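Local coordinates for protein taurocyamine kinase (Schistosoma mansoni, PDB 4WOD) that reversibly transfers phosphate between ATP and the guanidino compound taurocyamine, with magnesium as cofactor, in a chain that carries two phosphagen kinase units in tandem, at residues D83-P88 against R325-T330; L290-E295 against M412-A417; P365-T370 against G416-R421; E377-S380 against T386-Y389; A601-L606 against T694-A699. The protein carries 4 engineered substitutions. All coordinates share one frame; numbering follows the deposited sequence.

Interaction 1 of 5, residues D83-P88 against R325-T330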
# COMPACT_ATOMS: atom_id res chain seq x y z
N ASP A 83 10.15 14.81 -8.41
CA ASP A 83 9.10 14.23 -7.59
C ASP A 83 8.66 12.84 -8.08
O ASP A 83 8.71 11.85 -7.32
CB ASP A 83 7.91 15.21 -7.55
CG ASP A 83 6.96 14.93 -6.40
OD1 ASP A 83 6.69 13.75 -6.10
OD2 ASP A 83 6.47 15.91 -5.79
N TYR A 84 8.24 12.75 -9.35
CA TYR A 84 7.74 11.49 -9.92
C TYR A 84 8.78 10.38 -9.92
O TYR A 84 8.48 9.22 -9.59
CB TYR A 84 7.24 11.71 -11.36
CG TYR A 84 6.64 10.45 -11.95
CD1 TYR A 84 5.33 10.08 -11.67
CD2 TYR A 84 7.39 9.62 -12.77
CE1 TYR A 84 4.79 8.92 -12.21
CE2 TYR A 84 6.86 8.47 -13.30
CZ TYR A 84 5.56 8.13 -13.02
OH TYR A 84 5.05 6.98 -13.56
N HIS A 85 10.00 10.73 -10.30
CA HIS A 85 11.04 9.72 -10.43
C HIS A 85 11.82 9.54 -9.12
O HIS A 85 12.81 8.79 -9.08
CB HIS A 85 11.99 10.08 -11.58
CG HIS A 85 11.37 9.88 -12.93
ND1 HIS A 85 11.21 8.64 -13.50
CD2 HIS A 85 10.86 10.77 -13.81
CE1 HIS A 85 10.62 8.77 -14.67
NE2 HIS A 85 10.41 10.06 -14.89
N LYS A 86 11.35 10.21 -8.07
CA LYS A 86 11.93 10.14 -6.72
C LYS A 86 13.43 10.39 -6.74
O LYS A 86 14.21 9.58 -6.26
CB LYS A 86 11.65 8.78 -6.07
CG LYS A 86 10.18 8.52 -5.80
CD LYS A 86 9.90 7.03 -5.82
CE LYS A 86 8.68 6.67 -5.00
NZ LYS A 86 7.50 7.51 -5.36
N VAL A 87 13.81 11.52 -7.34
CA VAL A 87 15.20 11.89 -7.49
C VAL A 87 15.61 12.62 -6.23
O VAL A 87 15.02 13.64 -5.88
CB VAL A 87 15.44 12.76 -8.74
CG1 VAL A 87 16.90 13.20 -8.84
CG2 VAL A 87 15.01 12.01 -10.00
N PRO A 88 16.61 12.05 -5.53
CA PRO A 88 17.06 12.39 -4.19
C PRO A 88 16.97 13.88 -3.84
O PRO A 88 16.03 14.31 -3.15
CB PRO A 88 18.52 11.93 -4.21
CG PRO A 88 18.48 10.71 -5.05
CD PRO A 88 17.46 11.00 -6.13
N ARG A 325 11.93 1.45 -12.63
CA ARG A 325 12.79 2.60 -12.90
C ARG A 325 12.95 2.89 -14.38
O ARG A 325 12.98 1.98 -15.19
CB ARG A 325 14.17 2.41 -12.26
CG ARG A 325 14.17 2.55 -10.77
CD ARG A 325 15.59 2.47 -10.21
NE ARG A 325 15.63 2.14 -8.79
CZ ARG A 325 15.30 2.98 -7.81
NH1 ARG A 325 14.87 4.21 -8.12
NH2 ARG A 325 15.38 2.60 -6.54
N ARG A 326 13.03 4.17 -14.71
CA ARG A 326 13.31 4.60 -16.09
C ARG A 326 14.51 5.54 -16.16
O ARG A 326 15.28 5.53 -17.12
CB ARG A 326 12.10 5.32 -16.71
CG ARG A 326 10.79 4.57 -16.68
CD ARG A 326 10.64 3.61 -17.85
NE ARG A 326 9.31 3.00 -17.83
CZ ARG A 326 8.93 2.06 -16.97
NH1 ARG A 326 9.78 1.59 -16.05
NH2 ARG A 326 7.69 1.59 -17.03
N LEU A 327 14.61 6.40 -15.15
CA LEU A 327 15.56 7.50 -15.18
C LEU A 327 16.67 7.32 -14.16
O LEU A 327 16.43 6.92 -13.02
CB LEU A 327 14.82 8.82 -14.93
CG LEU A 327 15.63 10.11 -14.95
CD1 LEU A 327 16.05 10.46 -16.37
CD2 LEU A 327 14.84 11.25 -14.34
N GLY A 328 17.90 7.59 -14.58
CA GLY A 328 19.03 7.53 -13.66
C GLY A 328 19.79 6.22 -13.64
O GLY A 328 20.57 5.97 -12.72
N LEU A 329 19.54 5.37 -14.63
CA LEU A 329 20.27 4.11 -14.80
C LEU A 329 20.36 3.80 -16.29
O LEU A 329 19.67 4.42 -17.09
CB LEU A 329 19.62 2.92 -14.06
CG LEU A 329 18.10 2.65 -14.03
CD1 LEU A 329 17.41 2.72 -15.38
CD2 LEU A 329 17.83 1.28 -13.43
N THR A 330 21.20 2.84 -16.65
CA THR A 330 21.28 2.42 -18.05
C THR A 330 20.18 1.43 -18.41
O THR A 330 19.48 0.89 -17.53
CB THR A 330 22.62 1.76 -18.39
OG1 THR A 330 22.72 0.53 -17.66
CG2 THR A 330 23.76 2.67 -18.02
O HOH W 1 12.70 6.45 -12.89

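Interaction 2 of 5, residues L290-E295 against M412-A417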
# COMPACT_ATOMS: atom_id res chain seq x y z
N LEU A 290 -1.60 -11.07 -1.42
CA LEU A 290 -0.96 -10.65 -0.17
C LEU A 290 -1.38 -9.20 0.10
O LEU A 290 -1.60 -8.44 -0.84
CB LEU A 290 0.56 -10.79 -0.25
CG LEU A 290 1.02 -12.26 -0.31
CD1 LEU A 290 2.48 -12.36 -0.65
CD2 LEU A 290 0.73 -12.98 1.01
N PRO A 291 -1.52 -8.84 1.38
CA PRO A 291 -1.99 -7.49 1.71
C PRO A 291 -1.04 -6.40 1.22
O PRO A 291 -1.50 -5.34 0.78
CB PRO A 291 -2.07 -7.51 3.23
CG PRO A 291 -2.38 -8.94 3.55
CD PRO A 291 -1.55 -9.73 2.56
N ASN A 292 0.26 -6.67 1.29
CA ASN A 292 1.26 -5.72 0.83
C ASN A 292 1.90 -6.11 -0.52
O ASN A 292 3.08 -5.80 -0.75
CB ASN A 292 2.34 -5.56 1.90
CG ASN A 292 2.99 -6.88 2.27
OD1 ASN A 292 2.38 -7.94 2.11
ND2 ASN A 292 4.22 -6.82 2.77
N PHE A 293 1.13 -6.77 -1.39
CA PHE A 293 1.55 -7.11 -2.76
C PHE A 293 2.30 -5.97 -3.45
O PHE A 293 3.44 -6.13 -3.87
CB PHE A 293 0.32 -7.52 -3.59
CG PHE A 293 0.58 -7.67 -5.08
CD1 PHE A 293 1.52 -8.58 -5.55
CD2 PHE A 293 -0.18 -6.95 -6.01
CE1 PHE A 293 1.73 -8.73 -6.93
CE2 PHE A 293 0.02 -7.10 -7.37
CZ PHE A 293 0.98 -7.99 -7.84
N LYS A 294 1.66 -4.81 -3.55
CA LYS A 294 2.31 -3.64 -4.15
C LYS A 294 3.67 -3.30 -3.52
O LYS A 294 4.65 -3.06 -4.23
CB LYS A 294 1.39 -2.41 -4.07
CG LYS A 294 0.08 -2.57 -4.82
CD LYS A 294 0.30 -2.63 -6.33
CE LYS A 294 -1.00 -2.81 -7.12
NZ LYS A 294 -1.93 -1.65 -7.01
N GLU A 295 3.74 -3.30 -2.19
CA GLU A 295 4.96 -2.93 -1.51
C GLU A 295 6.03 -3.98 -1.78
O GLU A 295 7.20 -3.65 -1.97
CB GLU A 295 4.73 -2.76 -0.00
CG GLU A 295 3.85 -1.55 0.39
CD GLU A 295 2.37 -1.69 -0.03
OE1 GLU A 295 1.92 -2.83 -0.32
OE2 GLU A 295 1.66 -0.66 -0.08
N MET A 412 2.01 -15.58 12.13
CA MET A 412 2.02 -14.70 13.29
C MET A 412 3.28 -13.83 13.37
O MET A 412 3.25 -12.77 13.98
CB MET A 412 1.80 -15.51 14.58
CG MET A 412 3.01 -16.23 15.17
SD MET A 412 2.60 -17.00 16.79
CE MET A 412 1.02 -17.71 16.38
N ILE A 413 4.36 -14.21 12.70
CA ILE A 413 5.53 -13.33 12.68
C ILE A 413 5.55 -12.39 11.46
O ILE A 413 6.39 -11.48 11.39
CB ILE A 413 6.87 -14.13 12.69
CG1 ILE A 413 7.06 -14.87 11.36
CG2 ILE A 413 6.94 -15.08 13.91
CD1 ILE A 413 8.51 -15.23 11.08
N ARG A 414 4.61 -12.56 10.54
CA ARG A 414 4.60 -11.80 9.29
C ARG A 414 4.61 -10.28 9.51
O ARG A 414 5.34 -9.54 8.83
CB ARG A 414 3.40 -12.18 8.42
CG ARG A 414 3.54 -11.71 6.98
CD ARG A 414 2.35 -12.07 6.09
NE ARG A 414 2.66 -11.83 4.68
CZ ARG A 414 2.52 -10.65 4.07
NH1 ARG A 414 2.06 -9.59 4.75
NH2 ARG A 414 2.86 -10.51 2.80
N ASN A 415 3.80 -9.80 10.46
CA ASN A 415 3.77 -8.35 10.69
C ASN A 415 5.17 -7.83 11.08
O ASN A 415 5.59 -6.76 10.65
CB ASN A 415 2.75 -7.94 11.77
CG ASN A 415 3.09 -8.49 13.14
OD1 ASN A 415 3.17 -9.69 13.33
ND2 ASN A 415 3.34 -7.60 14.08
N GLY A 416 5.90 -8.62 11.86
CA GLY A 416 7.25 -8.25 12.25
C GLY A 416 8.26 -8.39 11.13
O GLY A 416 9.15 -7.55 10.94
N ALA A 417 8.12 -9.47 10.37
CA ALA A 417 8.99 -9.69 9.21
C ALA A 417 8.99 -8.47 8.27
O ALA A 417 10.04 -8.03 7.80
CB ALA A 417 8.56 -10.93 8.48

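Interaction 3 of 5, residues P365-T370 against G416-R421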
# COMPACT_ATOMS: atom_id res chain seq x y z
N PRO A 365 -3.14 -16.70 2.77
CA PRO A 365 -1.93 -17.49 2.49
C PRO A 365 -0.69 -16.80 3.08
O PRO A 365 -0.73 -15.59 3.31
CB PRO A 365 -1.89 -17.54 0.96
CG PRO A 365 -2.60 -16.32 0.53
CD PRO A 365 -3.66 -16.05 1.56
N VAL A 366 0.37 -17.54 3.37
CA VAL A 366 1.53 -16.94 3.99
C VAL A 366 2.80 -17.49 3.37
O VAL A 366 2.84 -18.65 2.94
CB VAL A 366 1.53 -17.17 5.53
CG1 VAL A 366 1.72 -18.67 5.86
CG2 VAL A 366 2.59 -16.28 6.22
N GLU A 367 3.83 -16.65 3.31
CA GLU A 367 5.15 -17.08 2.84
C GLU A 367 5.72 -18.17 3.76
O GLU A 367 5.34 -18.25 4.95
CB GLU A 367 6.10 -15.88 2.77
CG GLU A 367 5.65 -14.72 1.86
CD GLU A 367 4.85 -13.63 2.58
OE1 GLU A 367 4.06 -13.94 3.50
OE2 GLU A 367 5.01 -12.44 2.22
N PRO A 368 6.63 -19.01 3.24
CA PRO A 368 7.31 -19.98 4.11
C PRO A 368 7.92 -19.32 5.35
O PRO A 368 8.46 -18.21 5.27
CB PRO A 368 8.40 -20.55 3.20
CG PRO A 368 7.77 -20.52 1.83
CD PRO A 368 7.01 -19.19 1.82
N LEU A 369 7.80 -19.99 6.49
CA LEU A 369 8.37 -19.52 7.74
C LEU A 369 9.84 -19.11 7.60
O LEU A 369 10.25 -18.06 8.10
CB LEU A 369 8.24 -20.60 8.81
CG LEU A 369 8.88 -20.30 10.16
CD1 LEU A 369 8.36 -18.95 10.74
CD2 LEU A 369 8.61 -21.45 11.11
N THR A 370 10.65 -19.91 6.92
CA THR A 370 12.08 -19.58 6.82
C THR A 370 12.34 -18.35 5.96
O THR A 370 13.35 -17.66 6.15
CB THR A 370 12.91 -20.74 6.26
OG1 THR A 370 12.36 -21.13 5.00
CG2 THR A 370 12.87 -21.92 7.23
N GLY A 416 5.90 -8.62 11.86
CA GLY A 416 7.25 -8.25 12.25
C GLY A 416 8.26 -8.39 11.13
O GLY A 416 9.15 -7.55 10.94
N ALA A 417 8.12 -9.47 10.37
CA ALA A 417 8.99 -9.69 9.21
C ALA A 417 8.99 -8.47 8.27
O ALA A 417 10.04 -8.03 7.80
CB ALA A 417 8.56 -10.93 8.48
N TYR A 418 7.80 -7.92 8.01
CA TYR A 418 7.69 -6.79 7.09
C TYR A 418 7.68 -5.41 7.75
O TYR A 418 7.75 -4.39 7.06
CB TYR A 418 6.43 -6.92 6.25
CG TYR A 418 6.53 -7.94 5.14
CD1 TYR A 418 7.29 -7.67 4.01
CD2 TYR A 418 5.86 -9.16 5.22
CE1 TYR A 418 7.39 -8.59 2.97
CE2 TYR A 418 5.96 -10.09 4.19
CZ TYR A 418 6.72 -9.79 3.07
OH TYR A 418 6.79 -10.70 2.03
N ASN A 419 7.56 -5.39 9.07
CA ASN A 419 7.68 -4.15 9.85
C ASN A 419 8.58 -4.37 11.05
O ASN A 419 8.11 -4.69 12.14
CB ASN A 419 6.30 -3.64 10.29
CG ASN A 419 5.36 -3.43 9.12
OD1 ASN A 419 5.30 -2.35 8.54
ND2 ASN A 419 4.63 -4.49 8.75
N ASN A 420 9.88 -4.20 10.83
CA ASN A 420 10.90 -4.61 11.80
C ASN A 420 10.88 -3.82 13.11
O ASN A 420 11.56 -4.18 14.04
CB ASN A 420 12.30 -4.48 11.19
CG ASN A 420 12.57 -5.49 10.08
OD1 ASN A 420 13.50 -5.30 9.28
ND2 ASN A 420 11.79 -6.58 10.03
N ARG A 421 10.13 -2.72 13.17
CA ARG A 421 10.03 -1.98 14.43
C ARG A 421 8.86 -2.51 15.27
O ARG A 421 8.72 -2.16 16.45
CB ARG A 421 9.87 -0.49 14.18
CG ARG A 421 11.06 0.16 13.47
CD ARG A 421 10.99 1.68 13.60
NE ARG A 421 11.88 2.36 12.66
CZ ARG A 421 11.98 3.69 12.57
NH1 ARG A 421 11.27 4.48 13.35
NH2 ARG A 421 12.80 4.23 11.69

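Interaction 4 of 5, residues E377-S380 against T386-Y389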
# COMPACT_ATOMS: atom_id res chain seq x y z
N GLU A 377 15.22 -10.72 10.26
CA GLU A 377 16.58 -10.46 10.72
C GLU A 377 16.90 -8.97 10.85
O GLU A 377 17.82 -8.60 11.57
CB GLU A 377 17.59 -11.13 9.78
CG GLU A 377 17.47 -12.63 9.82
CD GLU A 377 18.66 -13.33 9.19
OE1 GLU A 377 19.56 -12.65 8.65
OE2 GLU A 377 18.67 -14.58 9.22
N GLY A 378 16.11 -8.13 10.19
CA GLY A 378 16.27 -6.69 10.29
C GLY A 378 15.73 -6.12 11.59
O GLY A 378 15.90 -4.93 11.88
N ALA A 379 15.05 -6.95 12.38
CA ALA A 379 14.53 -6.50 13.66
C ALA A 379 15.60 -6.65 14.73
O ALA A 379 16.45 -7.54 14.66
CB ALA A 379 13.28 -7.27 14.05
N SER A 380 15.58 -5.78 15.72
CA SER A 380 16.54 -5.93 16.81
C SER A 380 16.20 -7.15 17.64
O SER A 380 15.11 -7.24 18.20
CB SER A 380 16.55 -4.70 17.71
OG SER A 380 17.24 -4.98 18.91
N THR A 386 9.24 -10.90 18.88
CA THR A 386 8.88 -11.79 17.79
C THR A 386 10.11 -12.53 17.26
O THR A 386 10.06 -13.74 16.99
CB THR A 386 8.19 -11.01 16.64
OG1 THR A 386 7.09 -10.23 17.16
CG2 THR A 386 7.71 -11.94 15.54
N ARG A 387 11.21 -11.80 17.13
CA ARG A 387 12.48 -12.38 16.68
C ARG A 387 13.25 -13.11 17.78
O ARG A 387 13.82 -14.18 17.54
CB ARG A 387 13.38 -11.28 16.10
CG ARG A 387 14.73 -11.80 15.70
CD ARG A 387 15.52 -10.82 14.87
NE ARG A 387 16.68 -11.49 14.30
CZ ARG A 387 17.92 -11.00 14.36
NH1 ARG A 387 18.16 -9.84 14.94
NH2 ARG A 387 18.93 -11.69 13.83
N LYS A 388 13.26 -12.54 18.97
CA LYS A 388 14.06 -13.08 20.07
C LYS A 388 13.74 -14.55 20.37
O LYS A 388 14.64 -15.34 20.68
CB LYS A 388 13.84 -12.23 21.33
CG LYS A 388 14.70 -12.61 22.51
CD LYS A 388 14.44 -11.65 23.65
CE LYS A 388 15.10 -12.12 24.93
NZ LYS A 388 14.83 -11.15 26.03
N TYR A 389 12.46 -14.94 20.24
CA TYR A 389 12.08 -16.30 20.59
C TYR A 389 11.90 -17.18 19.38
O TYR A 389 11.54 -18.35 19.50
CB TYR A 389 10.82 -16.29 21.46
CG TYR A 389 11.15 -15.70 22.80
CD1 TYR A 389 11.75 -16.47 23.79
CD2 TYR A 389 10.95 -14.35 23.05
CE1 TYR A 389 12.11 -15.93 25.01
CE2 TYR A 389 11.30 -13.80 24.27
CZ TYR A 389 11.87 -14.59 25.25
OH TYR A 389 12.22 -14.03 26.45

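Interaction 5 of 5, residues A601-L606 against T694-A699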
# COMPACT_ATOMS: atom_id res chain seq x y z
N ALA A 601 -17.53 5.50 37.33
CA ALA A 601 -18.68 5.47 36.43
C ALA A 601 -18.32 4.92 35.04
O ALA A 601 -19.14 4.25 34.40
CB ALA A 601 -19.29 6.87 36.30
N VAL A 602 -17.11 5.21 34.56
CA VAL A 602 -16.66 4.66 33.28
C VAL A 602 -16.50 3.14 33.41
O VAL A 602 -16.93 2.36 32.54
CB VAL A 602 -15.32 5.29 32.84
CG1 VAL A 602 -14.89 4.74 31.47
CG2 VAL A 602 -15.45 6.80 32.78
N TYR A 603 -15.88 2.74 34.50
CA TYR A 603 -15.60 1.33 34.77
C TYR A 603 -16.89 0.53 34.92
O TYR A 603 -17.04 -0.53 34.32
CB TYR A 603 -14.75 1.21 36.04
CG TYR A 603 -14.34 -0.20 36.38
CD1 TYR A 603 -13.19 -0.74 35.84
CD2 TYR A 603 -15.10 -0.98 37.25
CE1 TYR A 603 -12.80 -2.05 36.13
CE2 TYR A 603 -14.71 -2.29 37.57
CZ TYR A 603 -13.55 -2.82 37.00
OH TYR A 603 -13.12 -4.11 37.27
N LYS A 604 -17.82 1.06 35.71
CA LYS A 604 -19.11 0.42 35.91
C LYS A 604 -19.82 0.20 34.56
O LYS A 604 -20.26 -0.91 34.28
CB LYS A 604 -19.98 1.27 36.85
CG LYS A 604 -21.30 0.59 37.26
CD LYS A 604 -21.95 1.31 38.44
CE LYS A 604 -23.32 0.72 38.77
NZ LYS A 604 -24.26 0.94 37.64
N ARG A 605 -19.91 1.25 33.74
CA ARG A 605 -20.55 1.15 32.42
C ARG A 605 -19.85 0.11 31.55
O ARG A 605 -20.50 -0.72 30.93
CB ARG A 605 -20.56 2.52 31.72
CG ARG A 605 -21.31 2.54 30.41
CD ARG A 605 -21.54 3.97 29.92
NE ARG A 605 -20.30 4.73 29.90
CZ ARG A 605 -20.01 5.74 30.71
NH1 ARG A 605 -20.91 6.17 31.60
NH2 ARG A 605 -18.84 6.35 30.62
N LEU A 606 -18.51 0.16 31.52
CA LEU A 606 -17.77 -0.88 30.81
C LEU A 606 -18.14 -2.29 31.27
O LEU A 606 -18.48 -3.13 30.44
CB LEU A 606 -16.26 -0.69 30.95
CG LEU A 606 -15.51 -1.78 30.17
CD1 LEU A 606 -15.93 -1.80 28.67
CD2 LEU A 606 -14.01 -1.60 30.29
N THR A 694 -5.83 -8.65 38.45
CA THR A 694 -7.26 -8.67 38.13
C THR A 694 -7.66 -7.36 37.44
O THR A 694 -6.89 -6.40 37.39
CB THR A 694 -8.14 -8.88 39.38
OG1 THR A 694 -7.98 -7.76 40.25
CG2 THR A 694 -7.76 -10.18 40.11
N GLU A 695 -8.88 -7.33 36.92
CA GLU A 695 -9.42 -6.15 36.26
C GLU A 695 -9.49 -5.00 37.26
O GLU A 695 -9.06 -3.88 37.00
CB GLU A 695 -10.80 -6.44 35.65
CG GLU A 695 -10.80 -7.32 34.39
CD GLU A 695 -10.66 -8.82 34.65
OE1 GLU A 695 -10.59 -9.23 35.82
OE2 GLU A 695 -10.62 -9.60 33.67
N LEU A 696 -10.02 -5.32 38.44
CA LEU A 696 -10.09 -4.36 39.54
C LEU A 696 -8.72 -3.77 39.87
O LEU A 696 -8.57 -2.55 40.01
CB LEU A 696 -10.71 -5.03 40.76
CG LEU A 696 -11.24 -4.11 41.86
CD1 LEU A 696 -12.28 -3.15 41.29
CD2 LEU A 696 -11.84 -4.96 42.96
N GLN A 697 -7.71 -4.63 39.99
CA GLN A 697 -6.37 -4.14 40.28
C GLN A 697 -5.84 -3.28 39.13
O GLN A 697 -5.21 -2.25 39.37
CB GLN A 697 -5.41 -5.31 40.58
CG GLN A 697 -5.78 -6.07 41.84
CD GLN A 697 -5.03 -7.39 42.00
OE1 GLN A 697 -4.74 -8.10 41.02
NE2 GLN A 697 -4.72 -7.73 43.25
N ALA A 698 -6.11 -3.70 37.89
CA ALA A 698 -5.67 -2.93 36.73
C ALA A 698 -6.19 -1.50 36.80
O ALA A 698 -5.45 -0.54 36.63
CB ALA A 698 -6.13 -3.60 35.43
N ALA A 699 -7.49 -1.36 37.04
CA ALA A 699 -8.09 -0.04 37.10
C ALA A 699 -7.61 0.72 38.35
O ALA A 699 -7.45 1.94 38.31
CB ALA A 699 -9.61 -0.15 37.08

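Interaction 1 of 5, residues D83-P88 against R325-T330
H85 lays its imidazole against the side chain of L327, and the two side chains cross at about a right angle. Going outward along H85, its CB already touches CD2 of L327. The ring is set with CG anti to the carbonyl carbon (chi1 -72°), which turns it to the 325-330 loop. CG then meets both CD2 and CB of L327, while the CD2 atom of the H85 imidazole lies 4.0 Å from the CD2 of L327. At H85 ND1 the nearest leucine atom is L327 CB, 3.9 Å away, in a CH-pi contact 4.1 Å from L327 CB to the ring centroid. The opposite face of the imidazole is taken by Y84, whose CD2 sits over the ring centre, so H85 is sandwiched. Both ring nitrogens have polar partners: H85 ND1 is hydrogen-bonded to a water at 2.7 Å, the same water accepts from R326 N at 2.9 Å, and NE2 is hydrogen-bonded to P269 O. V87 adds a looser apolar touch, its CG2 4.4 Å from CD2 of L327.

The 83-88 segment ends helix 74-84 with a Schellman motif. K86, at positive phi, is its C-prime residue, V87 N reaches back to A82 O and K86 N to D83 O. Y84 belongs to the arginine pocket of this complex, and R326 lies beside R277 and R305, both predicted to bind ATP. The contact thus joins the N-terminal helical part to the catalytic part next to the bound arginine. With leucine and tyrosine over its faces and a partner at each nitrogen, the imidazole has its rotation well fixed.

Interaction 2 of 5, residues L290-E295 against M412-A417
R414 reaches out of helix 409-418 and meets N292 at the start of helix 293-299. Its CG stands anti to the backbone N (chi1 -164°) and the chain is extended from CG to NE, which carries the guanidinium across to the other segment. There R414 NH2 donates to N292 OD1 at 2.7 Å, a bond of 160° at the hydrogen that falls on a lone pair in the carbonyl plane of the amide. The oxygen also lies in the guanidinium plane, although the two flat groups stand 85° apart. R414 NH1 gives the same N292 OD1 a weak second bond of 3.1 Å, so one oxygen receives both terminal nitrogens.

The two residues come from the two phosphagen kinase repeats: N292 from the catalytic part of the first, R414 from the N-terminal helical part of the second. The bond therefore crosses the junction between the halves of this duplicated enzyme. N292 occupies the N-cap position of helix 293-299, but its side chain is turned to the arginine and makes no capping bond.

L290 packs round the same guanidinium nitrogen from its CB out to both methyls, with L290 CD2 nearest at 3.7 Å from R414 NH2. Over one face comes the P291 ring, whose CD is 4.2 Å from R414 NH1. Other partners hold this buried charge as well: NE forms a salt bridge with E367, and NH1 also donates to D557 O in helix 553-558, the helix on which P291 and N292 pack.

Interaction 3 of 5, residues P365-T370 against G416-R421
Y418 and E367 meet end to edge: the tyrosine hydroxyl donates to the glutamate, with E367 OE2 only 2.5 Å from Y418 OH, a very short bond. Taken in order, the 416-421 segment begins with the last turn of helix 409-418. G416 and A417 offer their carbonyl oxygens to the side chain of N420. Y418 then sends its ring toward the 365-370 segment, CG anti to the carbonyl carbon (chi1 -76°). E367 comes from the opposite direction, its chain bent at chi2 (93°), and brings OE2 to the rim of the phenol, in the ring plane and 3.2 Å from Y418 CE2. Carboxylate and ring planes are 33° apart.

At N419 the chain leaves helical geometry. N420 folds back, its ND2 donating to G416 O at 3.0 Å in the carbonyl plane, and more weakly to A417 O at 3.2 Å. At G416 O this side-chain bond joins a weak backbone one from N419 N.

The buried E367 carboxylate is gripped through both oxygens, OE1 being held by R414, one turn before Y418 on the same helix. The nearby arginine probably favours its ionised form. Y418 also packs on L372 and L375 of helix 369-376. The arrangement ties the lead-in to helix 369-376 to the C-terminal end of helix 409-418 within the small helical N-terminal domain characteristic of phosphagen kinases, here that of the second repeat.

Interaction 4 of 5, residues E377-S380 against T386-Y389
R387 stretches its whole side chain along the 377-380 loop. With CG anti to the backbone N (chi1 177°) and the chain extended from CG to NE, the aliphatic part passes A379, whose CB is 4.3 Å from R387 CD. That methylene also lies close to the A379 carbonyl, 3.4 Å from R387 CD to A379 O. Further out, the fourth torsion (chi4 -131°) is well away from planar with the chain and turns the guanidinium so that NH1 comes back to the same oxygen. The resulting hydrogen bond, R387 NH1 to A379 O, is 2.9 Å long but bent to 130° at the hydrogen, hence weak.

E377 meets the group differently. Its carbonyl oxygen stands over one face of the guanidinium, offset toward the rim and 3.6 Å from R387 NH1, while E377 CA lies 3.7 Å from R387 NE. The E377 carboxylate points off along an extended chain, and E377 OE1 stays 5.3 Å from R387 NH2, too far to form a contact of charges. Any attraction between them is therefore probably modest. S380 turns its CB away from the arginine, and its OG is hydrogen-bonded to E382 and to K383 N.

The two segments flank the short link between helix 369-376 and helix 385-388, and the arginine spans that connection. R387 also rests on L376 at the end of the first helix, T386 bonds through its carbonyl to Y439 of helix 437-448, and A379 packs on N420 beyond helix 409-418.

Interaction 5 of 5, residues A601-L606 against T694-A699
Y603 swings its ring out from helix 599-614 with CG anti to the backbone N (chi1 -177°) and the ring turned nearly square to the chain (chi2 87°), bringing the phenol to the first turn of helix 695-715. The two helices belong to the catalytic domain of the second phosphagen kinase unit, built round an eight-stranded antiparallel sheet. Locally they run close to antiparallel, their axes at 152° and 12.1 Å apart, and a single large ring bridges the gap.

The A699 methyl comes obliquely beside the CD1-CE1 side of the ring: A699 CB is 3.8 Å from Y603 CE1 and equally near Y603 CD1. Toward the tip, L696 approaches obliquely, its CD1 4.5 Å from Y603 CZ. Y603 OH comes within 3.5 Å of L696 N and 3.7 Å of E695 CB; its hydrogen bond goes to F462 O in a neighbouring loop. E695 crosses the tyrosine at about a right angle and bends at chi2, leading its carboxylate off to T461 N in that same loop. Both polar ends are thus committed to the chain around 461-462, and F470 meets the Y603 ring edge-to-face.

M639, on the strand 639-646 that also carries predicted ATP-site residues, packs against both Y603 and E695. The helix that receives the tyrosine opens with a capping box: Q697 N donates to T694 OG1 at 3.2 Å, and T694 N returns a bond to Q697 OE1 at 2.8 Å.

In the fold
Interactions 2, 3 and 4 form one touching cluster, with helix 409-418 shared by interactions 2 and 3. Those two have centres about 6 Å apart and are joined by the R414 NE to E367 OE1 salt bridge of 2.8 Å, while N292 ND2 packs 3.4 Å from Y418 CD1. Interaction 4 sits about 11 Å from interaction 3, centre to centre, touching it where N420 O meets A379 CB at 3.5 Å. Interaction 1, with Y84 of the bound-arginine pocket, lies in the first unit, about 26 Å between centres from interaction 2, which joins the two repeats. Interaction 5 stands near predicted ATP-site residues of the second unit, about 56 Å from interaction 1 by centres.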